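PDB 3IMK: putative molybdenum carrier protein from Syntrophus aciditrophicus SB, which is of unknown function but, as a putative molybdenum carrier of the circularly permuted YpsA-like SLOG family, may bind a molybdenum-containing ligand. Local coordinates for residues 42-46 and 47-51; 79-82 and 83-87; 106-109 and 110-113. One frame throughout, in Å; residues are numbered along the deposited sequence.

Contact 1: residues 42-46 and 47-51; sequences RLAEG and GRVPE
The guanidinium of R42 reaches across the loop to two successive backbone carbonyls. Its NE donates to V49 O at 2.8 Å, nearly straight and with the oxygen in the guanidinium plane, while NH2 reaches P50 O at 2.9 Å, approaching from above that carbonyl plane. Y53 O, just beyond the segment, takes a further bond from NH2. Over the centre of the guanidinium lies E51 OE1, 3.6 Å from CZ, a long salt bridge held by charge alone, since no N-H points at this oxygen. The other carboxylate oxygen, OE2, is gripped side-on by NE and NH2 of R48, the latter at 2.8 Å, so E51 bridges two arginines. A bend at chi3 (64°) brings the R42 guanidinium to these carbonyls, and CD rests 3.5 Å from R48 NH2, on a face of that guanidinium. Behind this network, V49 N bonds R42 O at 2.9 Å, and V49 CG2 packs on A44 CB, both side chains also meeting R21 of helix 19-29. G47 N bonds A44 O at 3.2 Å, and a water joins E45 O to G47 O. R42, R48 and E51 thus form a salt-bridge network beside a type II beta turn (A44 to G47) between strands 34-38 and 56-57.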
ATOM      1  N   ARG A  42      -6.947  15.983  -4.639  1.00 11.29           N
ATOM      2  CA  ARG A  42      -6.815  15.076  -3.508  1.00 10.63           C
ATOM      3  C   ARG A  42      -8.087  14.231  -3.293  1.00 11.02           C
ATOM      4  O   ARG A  42      -8.491  13.930  -2.162  1.00 11.57           O
ATOM      5  CB  ARG A  42      -6.409  15.806  -2.203  1.00 10.84           C
ATOM      6  CG  ARG A  42      -5.296  16.786  -2.324  1.00 10.88           C
ATOM      7  CD  ARG A  42      -5.160  17.581  -1.031  1.00 12.17           C
ATOM      8  NE  ARG A  42      -4.776  16.783   0.129  1.00 11.80           N
ATOM      9  CZ  ARG A  42      -3.511  16.529   0.465  1.00 13.73           C
ATOM     10  NH1 ARG A  42      -2.505  16.896  -0.310  1.00 13.57           N
ATOM     11  NH2 ARG A  42      -3.246  15.863   1.569  1.00 13.47           N
ATOM     12  N   LEU A  43      -8.708  13.821  -4.384  1.00 10.75           N
ATOM     13  CA  LEU A  43      -9.985  13.133  -4.268  1.00 10.46           C
ATOM     14  C   LEU A  43      -9.860  11.753  -3.639  1.00 11.12           C
ATOM     15  O   LEU A  43      -8.891  11.009  -3.917  1.00 11.87           O
ATOM     16  CB  LEU A  43     -10.699  13.022  -5.609  1.00 11.38           C
ATOM     17  CG  LEU A  43     -10.864  14.335  -6.345  1.00 11.22           C
ATOM     18  CD1 LEU A  43     -11.602  14.091  -7.718  1.00 11.05           C
ATOM     19  CD2 LEU A  43     -11.616  15.390  -5.533  1.00 12.54           C
ATOM     20  N   ALA A  44     -10.877  11.392  -2.842  1.00 10.01           N
ATOM     21  CA  ALA A  44     -10.947  10.092  -2.195  1.00 10.27           C
ATOM     22  C   ALA A  44     -12.390   9.862  -1.754  1.00 11.79           C
ATOM     23  O   ALA A  44     -13.193  10.799  -1.648  1.00 11.43           O
ATOM     24  CB  ALA A  44      -9.989  10.028  -0.997  1.00 12.30           C
ATOM     25  N   GLU A  45     -12.715   8.616  -1.483  1.00 11.33           N
ATOM     26  CA  GLU A  45     -13.949   8.307  -0.772  1.00 11.42           C
ATOM     27  C   GLU A  45     -13.922   9.017   0.580  1.00 10.36           C
ATOM     28  O   GLU A  45     -12.872   9.024   1.246  1.00 12.86           O
ATOM     29  CB  GLU A  45     -14.035   6.811  -0.543  1.00 11.37           C
ATOM     30  CG  GLU A  45     -15.236   6.395   0.255  1.00 12.77           C
ATOM     31  CD  GLU A  45     -15.264   4.899   0.489  1.00 14.51           C
ATOM     32  OE1 GLU A  45     -14.444   4.406   1.273  1.00 15.06           O
ATOM     33  OE2 GLU A  45     -16.142   4.240  -0.101  1.00 17.54           O
ATOM     34  N   GLY A  46     -15.033   9.652   0.956  1.00 12.66           N
ATOM     35  CA  GLY A  46     -15.052  10.392   2.240  1.00 12.95           C
ATOM     36  C   GLY A  46     -14.466  11.792   2.212  1.00 14.09           C
ATOM     37  O   GLY A  46     -14.419  12.463   3.261  1.00 16.19           O
ATOM     38  N   GLY A  47     -14.101  12.309   1.049  1.00 12.44           N
ATOM     39  CA  GLY A  47     -13.687  13.675   0.852  1.00 13.00           C
ATOM     40  C   GLY A  47     -12.198  13.874   0.675  1.00 13.46           C
ATOM     41  O   GLY A  47     -11.413  12.930   0.733  1.00 14.04           O
ATOM     42  N   ARG A  48     -11.836  15.112   0.408  1.00 14.64           N
ATOM     43  CA  ARG A  48     -10.473  15.575   0.163  1.00 14.70           C
ATOM     44  C   ARG A  48      -9.514  14.925   1.198  1.00 14.74           C
ATOM     45  O   ARG A  48      -9.757  14.992   2.397  1.00 15.10           O
ATOM     46  CB  ARG A  48     -10.454  17.107   0.282  1.00 15.10           C
ATOM     47  CG  ARG A  48      -9.157  17.772  -0.118  1.00 15.84           C
ATOM     48  CD  ARG A  48      -9.250  19.280   0.021  1.00 20.66           C
ATOM     49  NE  ARG A  48      -7.964  19.934  -0.192  1.00 22.05           N
ATOM     50  CZ  ARG A  48      -7.479  20.280  -1.376  1.00 19.23           C
ATOM     51  NH1 ARG A  48      -8.173  20.045  -2.484  1.00 22.00           N
ATOM     52  NH2 ARG A  48      -6.294  20.890  -1.462  1.00 22.24           N
ATOM     53  N   VAL A  49      -8.443  14.297   0.747  1.00 12.68           N
ATOM     54  CA  VAL A  49      -7.500  13.688   1.698  1.00 11.81           C
ATOM     55  C   VAL A  49      -7.005  14.814   2.621  1.00 12.94           C
ATOM     56  O   VAL A  49      -6.532  15.844   2.137  1.00 13.59           O
ATOM     57  CB  VAL A  49      -6.280  13.012   0.990  1.00 12.93           C
ATOM     58  CG1 VAL A  49      -5.312  12.453   2.040  1.00 13.02           C
ATOM     59  CG2 VAL A  49      -6.709  11.899  -0.010  1.00 13.94           C
ATOM     60  N   PRO A  50      -7.110  14.626   3.954  1.00 11.96           N
ATOM     61  CA  PRO A  50      -6.762  15.719   4.872  1.00 14.29           C
ATOM     62  C   PRO A  50      -5.378  16.318   4.611  1.00 15.51           C
ATOM     63  O   PRO A  50      -4.447  15.617   4.234  1.00 13.59           O
ATOM     64  CB  PRO A  50      -6.859  15.071   6.244  1.00 15.08           C
ATOM     65  CG  PRO A  50      -7.918  14.048   6.073  1.00 14.32           C
ATOM     66  CD  PRO A  50      -7.699  13.494   4.666  1.00 12.59           C
ATOM     67  N   GLU A  51      -5.256  17.618   4.812  1.00 17.81           N
ATOM     68  CA  GLU A  51      -4.039  18.328   4.475  1.00 16.72           C
ATOM     69  C   GLU A  51      -2.827  17.933   5.336  1.00 14.84           C
ATOM     70  O   GLU A  51      -1.700  18.225   4.976  1.00 19.12           O
ATOM     71  CB  GLU A  51      -4.290  19.827   4.552  1.00 20.82           C
ATOM     72  CG  GLU A  51      -5.317  20.284   3.510  1.00 26.76           C
ATOM     73  CD  GLU A  51      -4.782  20.436   2.065  1.00 33.79           C
ATOM     74  OE1 GLU A  51      -3.674  19.947   1.713  1.00 32.94           O
ATOM     75  OE2 GLU A  51      -5.505  21.083   1.267  1.00 37.84           O
TER
HETATM   76  O   HOH W   1     -11.156  10.707   2.379  1.00 12.94           O

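Contact 2: residues 79-82 and 83-87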
ATOM      1  N   ILE A  79      -0.162  -5.537  -1.908  1.00 10.62           N
ATOM      2  CA  ILE A  79      -1.623  -5.379  -2.044  1.00 11.20           C
ATOM      3  C   ILE A  79      -2.263  -6.224  -0.928  1.00 10.87           C
ATOM      4  O   ILE A  79      -1.990  -7.405  -0.827  1.00 12.49           O
ATOM      5  CB  ILE A  79      -2.181  -5.816  -3.427  1.00 10.61           C
ATOM      6  CG1 ILE A  79      -1.354  -5.172  -4.562  1.00 11.33           C
ATOM      7  CG2 ILE A  79      -3.651  -5.402  -3.504  1.00 12.12           C
ATOM      8  CD1 ILE A  79      -1.718  -5.616  -5.981  1.00 11.24           C
ATOM      9  N   ILE A  80      -3.081  -5.608  -0.093  1.00 10.21           N
ATOM     10  CA  ILE A  80      -3.720  -6.276   1.031  1.00 11.32           C
ATOM     11  C   ILE A  80      -5.242  -6.296   0.801  1.00 11.20           C
ATOM     12  O   ILE A  80      -5.831  -5.258   0.553  1.00 12.09           O
ATOM     13  CB  ILE A  80      -3.375  -5.542   2.348  1.00 11.29           C
ATOM     14  CG1 ILE A  80      -1.865  -5.337   2.488  1.00 14.05           C
ATOM     15  CG2 ILE A  80      -3.965  -6.340   3.537  1.00 14.41           C
ATOM     16  CD1 ILE A  80      -1.447  -4.303   3.571  1.00 15.89           C
ATOM     17  N   SER A  81      -5.879  -7.464   0.962  1.00 11.71           N
ATOM     18  CA  SER A  81      -7.311  -7.611   0.803  1.00 11.93           C
ATOM     19  C   SER A  81      -7.846  -8.709   1.695  1.00 12.53           C
ATOM     20  O   SER A  81      -7.083  -9.467   2.311  1.00 12.45           O
ATOM     21  CB  SER A  81      -7.658  -7.984  -0.637  1.00 13.50           C
ATOM     22  OG  SER A  81      -7.301  -9.309  -0.933  1.00 13.42           O
ATOM     23  N   HIS A  82      -9.167  -8.787   1.707  1.00 12.60           N
ATOM     24  CA  HIS A  82      -9.908  -9.985   2.115  1.00 13.22           C
ATOM     25  C   HIS A  82     -10.607 -10.521   0.903  1.00 14.47           C
ATOM     26  O   HIS A  82     -11.548  -9.893   0.407  1.00 17.38           O
ATOM     27  CB  HIS A  82     -10.909  -9.695   3.241  1.00 13.37           C
ATOM     28  CG  HIS A  82     -10.279  -9.228   4.517  1.00 12.47           C
ATOM     29  ND1 HIS A  82     -10.369  -7.919   4.942  1.00 13.83           N
ATOM     30  CD2 HIS A  82      -9.559  -9.886   5.461  1.00 15.03           C
ATOM     31  CE1 HIS A  82      -9.747  -7.800   6.105  1.00 15.43           C
ATOM     32  NE2 HIS A  82      -9.226  -8.974   6.435  1.00 14.33           N
ATOM     33  N   GLY A  83     -10.086 -11.614   0.357  1.00 13.28           N
ATOM     34  CA  GLY A  83     -10.638 -12.215  -0.845  1.00 14.79           C
ATOM     35  C   GLY A  83      -9.881 -11.831  -2.120  1.00 14.47           C
ATOM     36  O   GLY A  83      -8.918 -11.044  -2.109  1.00 13.68           O
ATOM     37  N   ILE A  84     -10.348 -12.374  -3.239  1.00 15.72           N
ATOM     38  CA  ILE A  84      -9.729 -12.125  -4.535  1.00 17.42           C
ATOM     39  C   ILE A  84      -9.806 -10.657  -4.882  1.00 15.25           C
ATOM     40  O   ILE A  84     -10.770  -9.952  -4.548  1.00 15.45           O
ATOM     41  CB  ILE A  84     -10.371 -12.989  -5.637  1.00 20.81           C
ATOM     42  CG1 ILE A  84     -11.862 -12.678  -5.758  1.00 22.84           C
ATOM     43  CG2 ILE A  84     -10.048 -14.466  -5.331  1.00 20.91           C
ATOM     44  CD1 ILE A  84     -12.220 -11.824  -6.958  1.00 39.30           C
ATOM     45  N   LEU A  85      -8.754 -10.174  -5.545  1.00 14.44           N
ATOM     46  CA  LEU A  85      -8.715  -8.781  -5.990  1.00 12.93           C
ATOM     47  C   LEU A  85      -9.771  -8.434  -7.035  1.00 14.21           C
ATOM     48  O   LEU A  85      -9.953  -9.177  -7.996  1.00 14.54           O
ATOM     49  CB  LEU A  85      -7.347  -8.445  -6.534  1.00 13.51           C
ATOM     50  CG  LEU A  85      -6.181  -8.611  -5.556  1.00 12.35           C
ATOM     51  CD1 LEU A  85      -4.857  -8.183  -6.121  1.00 14.60           C
ATOM     52  CD2 LEU A  85      -6.477  -7.872  -4.229  1.00 13.99           C
ATOM     53  N   LYS A  86     -10.393  -7.282  -6.827  1.00 14.43           N
ATOM     54  CA  LYS A  86     -11.345  -6.681  -7.768  1.00 17.18           C
ATOM     55  C   LYS A  86     -11.034  -5.206  -7.919  1.00 16.11           C
ATOM     56  O   LYS A  86     -10.261  -4.626  -7.131  1.00 17.49           O
ATOM     57  CB  LYS A  86     -12.777  -6.842  -7.249  1.00 19.61           C
ATOM     58  CG  LYS A  86     -13.239  -8.290  -7.165  1.00 23.72           C
ATOM     59  N   GLY A  87     -11.601  -4.580  -8.943  1.00 16.30           N
ATOM     60  CA  GLY A  87     -11.562  -3.143  -9.015  1.00 16.64           C
ATOM     61  C   GLY A  87     -10.143  -2.578  -8.996  1.00 14.08           C
ATOM     62  O   GLY A  87      -9.256  -3.136  -9.666  1.00 15.60           O
TER
HETATM   63  O   HOH W   2     -10.566  -8.120  -2.272  1.00 27.77           O
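L85 folds back over the end of strand 76-81 and lays its two methyls against I79 and S81. The I79 and L85 side chains meet at a slant: L85 CD2 comes 3.8 Å from I79 CG2, and CD1 touches both the CG2 and CD1 methyls of I79. With CG2 of I79 anti to the backbone N, this branch faces the returning chain. S81, two residues further along the strand, projects to the same side. Its CB and OG border L85 CD2, at 3.8 Å and 3.7 Å, so the hydroxyl has an apolar flank. The first torsion (72°) sets OG between the backbone N and the carbonyl carbon, where it donates to G83 O at 2.6 Å, in the carbonyl plane with a C=O...OG angle of 153°. H105 NE2 is a second partner of this hydroxyl. H82 points away from the loop, and D142 bonds its ND1. G83 has backbone angles (phi 99°) that would jam a CB against the preceding carbonyl. A water lies 2.9 Å from I84 O and probably donates to it. Around the apolar patch, T92 and E93 of helix 87-98 touch I79, while A90 and E93 touch L85. A short bond from a buried hydroxyl thus satisfies the G83 carbonyl and ties the turn to the strand end, beside an apolar flank of methyls.

Contact 3: residues 106-109 and 110-113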
ATOM      1  N   ILE A 106      -1.316 -10.150  -0.379  1.00 10.96           N
ATOM      2  CA  ILE A 106      -1.709 -10.828   0.853  1.00 11.70           C
ATOM      3  C   ILE A 106      -3.232 -10.819   0.928  1.00 12.06           C
ATOM      4  O   ILE A 106      -3.848  -9.765   1.051  1.00 11.58           O
ATOM      5  CB  ILE A 106      -1.095 -10.160   2.084  1.00 12.50           C
ATOM      6  CG1 ILE A 106       0.422 -10.291   2.058  1.00 13.39           C
ATOM      7  CG2 ILE A 106      -1.673 -10.728   3.396  1.00 11.80           C
ATOM      8  CD1 ILE A 106       0.989 -11.766   2.043  1.00 12.16           C
ATOM      9  N   ASP A 107      -3.833 -12.011   0.925  1.00 11.65           N
ATOM     10  CA  ASP A 107      -5.264 -12.209   1.087  1.00 10.74           C
ATOM     11  C   ASP A 107      -5.461 -12.680   2.551  1.00 10.16           C
ATOM     12  O   ASP A 107      -5.184 -13.820   2.895  1.00 11.23           O
ATOM     13  CB  ASP A 107      -5.788 -13.231   0.076  1.00 10.92           C
ATOM     14  CG  ASP A 107      -7.271 -13.484   0.206  1.00 12.86           C
ATOM     15  OD1 ASP A 107      -7.907 -13.058   1.207  1.00 11.68           O
ATOM     16  OD2 ASP A 107      -7.855 -14.087  -0.719  1.00 13.74           O
ATOM     17  N   LEU A 108      -5.935 -11.765   3.390  1.00 10.69           N
ATOM     18  CA  LEU A 108      -6.084 -12.014   4.815  1.00 10.05           C
ATOM     19  C   LEU A 108      -7.297 -12.859   5.132  1.00 10.69           C
ATOM     20  O   LEU A 108      -7.535 -13.122   6.311  1.00 11.40           O
ATOM     21  CB  LEU A 108      -6.072 -10.687   5.592  1.00 11.50           C
ATOM     22  CG  LEU A 108      -4.731  -9.988   5.648  1.00 11.32           C
ATOM     23  CD1 LEU A 108      -4.854  -8.645   6.369  1.00 12.54           C
ATOM     24  CD2 LEU A 108      -3.632 -10.820   6.282  1.00 14.47           C
ATOM     25  N   ASP A 109      -8.006 -13.354   4.111  1.00  9.98           N
ATOM     26  CA  ASP A 109      -8.917 -14.496   4.325  1.00  8.98           C
ATOM     27  C   ASP A 109      -8.222 -15.860   4.190  1.00  9.70           C
ATOM     28  O   ASP A 109      -8.811 -16.888   4.557  1.00 10.03           O
ATOM     29  CB  ASP A 109     -10.115 -14.475   3.370  1.00  9.52           C
ATOM     30  CG  ASP A 109     -11.151 -13.430   3.720  1.00 11.11           C
ATOM     31  OD1 ASP A 109     -11.097 -12.787   4.800  1.00 12.09           O
ATOM     32  OD2 ASP A 109     -12.080 -13.228   2.886  1.00 14.06           O
ATOM     33  N   ARG A 110      -7.004 -15.869   3.643  1.00 10.50           N
ATOM     34  CA  ARG A 110      -6.311 -17.115   3.342  1.00 11.12           C
ATOM     35  C   ARG A 110      -5.094 -17.352   4.216  1.00 11.49           C
ATOM     36  O   ARG A 110      -4.636 -18.492   4.336  1.00 12.42           O
ATOM     37  CB  ARG A 110      -5.871 -17.135   1.872  1.00 13.74           C
ATOM     38  CG  ARG A 110      -7.008 -16.994   0.874  1.00 16.16           C
ATOM     39  CD  ARG A 110      -7.584 -18.283   0.414  1.00 24.56           C
ATOM     40  NE  ARG A 110      -8.236 -19.031   1.485  1.00 31.54           N
ATOM     41  CZ  ARG A 110      -9.498 -18.858   1.894  1.00 35.29           C
ATOM     42  NH1 ARG A 110     -10.301 -17.957   1.322  1.00 31.65           N
ATOM     43  NH2 ARG A 110      -9.964 -19.605   2.897  1.00 31.00           N
ATOM     44  N   ILE A 111      -4.557 -16.290   4.806  1.00 10.58           N
ATOM     45  CA  ILE A 111      -3.330 -16.373   5.613  1.00 11.01           C
ATOM     46  C   ILE A 111      -3.536 -15.511   6.857  1.00 10.05           C
ATOM     47  O   ILE A 111      -4.110 -14.419   6.768  1.00 10.31           O
ATOM     48  CB  ILE A 111      -2.104 -15.905   4.759  1.00 11.78           C
ATOM     49  CG1 ILE A 111      -0.796 -16.234   5.466  1.00 13.96           C
ATOM     50  CG2 ILE A 111      -2.213 -14.457   4.337  1.00 14.48           C
ATOM     51  CD1 ILE A 111       0.456 -16.018   4.547  1.00 14.14           C
ATOM     52  N   SER A 112      -2.968 -15.929   7.982  1.00  9.46           N
ATOM     53  CA  SER A 112      -3.012 -15.096   9.190  1.00  9.19           C
ATOM     54  C   SER A 112      -2.085 -13.882   9.084  1.00  9.38           C
ATOM     55  O   SER A 112      -1.149 -13.882   8.332  1.00 10.07           O
ATOM     56  CB  SER A 112      -2.623 -15.938  10.405  1.00 10.31           C
ATOM     57  OG  SER A 112      -1.248 -16.312  10.325  1.00  9.62           O
ATOM     58  N   ILE A 113      -2.351 -12.828   9.858  0.50  9.46           N
ATOM     59  CA  ILE A 113      -1.468 -11.666   9.809  0.50  8.25           C
ATOM     60  C   ILE A 113      -0.034 -12.024  10.225  0.50  9.08           C
ATOM     61  O   ILE A 113       0.922 -11.474   9.670  0.50  9.67           O
ATOM     62  CB  ILE A 113      -1.974 -10.416  10.600  0.50 11.72           C
ATOM     63  CG1 ILE A 113      -2.162 -10.735  12.091  0.50 11.77           C
ATOM     64  CG2 ILE A 113      -3.265  -9.842   9.936  0.50 12.03           C
ATOM     65  CD1 ILE A 113      -2.440  -9.522  12.967  0.50 13.08           C
TER
HETATM   66  O   HOH W   3     -10.021 -15.696  -0.415  1.00 20.67           O
HETATM   67  O   HOH W   4      -5.721 -12.674   8.302  1.00 22.14           O
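D107 and R110 lie side by side at the end of strand 103-107, pointing the same way. From CB of D107, 4.0 Å from R110 CG, the side chain runs with CG anti to the backbone N (chi1 180°), which carries the carboxylate alongside the aliphatic base of the arginine. OD1 accepts from D109 N at 2.9 Å, closing an Asx turn, and also from G83 N in the neighbouring loop. OD2 passes 3.4 Å from R110 CG and accepts a hydrogen bond from a water at 2.7 Å; that water in turn accepts from R110 NH1, in the guanidinium plane, so the opposite charges are joined through solvent. Bends at chi2 and chi3 bring one face of the R110 guanidinium over D109 O. With an alanine in place of D107, D109 N and G83 N would probably lose their shared acceptor and the bridging water one of its ends. The backbone supports the same bend: D107 O receives R110 N at 2.8 Å and, weakly, I111 N. On the apolar side I106 CG2 meets I111 CG2 at 3.9 Å, and L108 CD2 lies 3.7 Å from I111 O, while a second water links L108 O to I111 O. S112 then takes the N-cap position, its OG bonding D115 N. An Asx turn leading into an N-capped helix thus forms a strand-to-helix connection of this alpha/beta fold with its parallel sheet.

Contacts 2 and 3 adjoin, for their strands, 76-81 and 103-107, are neighbours in the parallel sheet, and both continue into a loop before a helix. They touch directly: S81 O probably accepts from L108 N at 2.8 Å, and the H82 ring packs against L108 and D109. Contact 1 lies apart, its centre about 22 Å from that of contact 2 and 28 Å from that of contact 3, in a loop without regular structure. Contacts 1 and 2 are partly buried, whereas contact 3 lies at the surface. The chemistry of contact 1 is that of charge and backbone carbonyls, around a buried arginine. Contact 2 relies on methyl packing and one hydroxyl bond; contact 3 mixes aspartate, water bridges and aliphatic contacts.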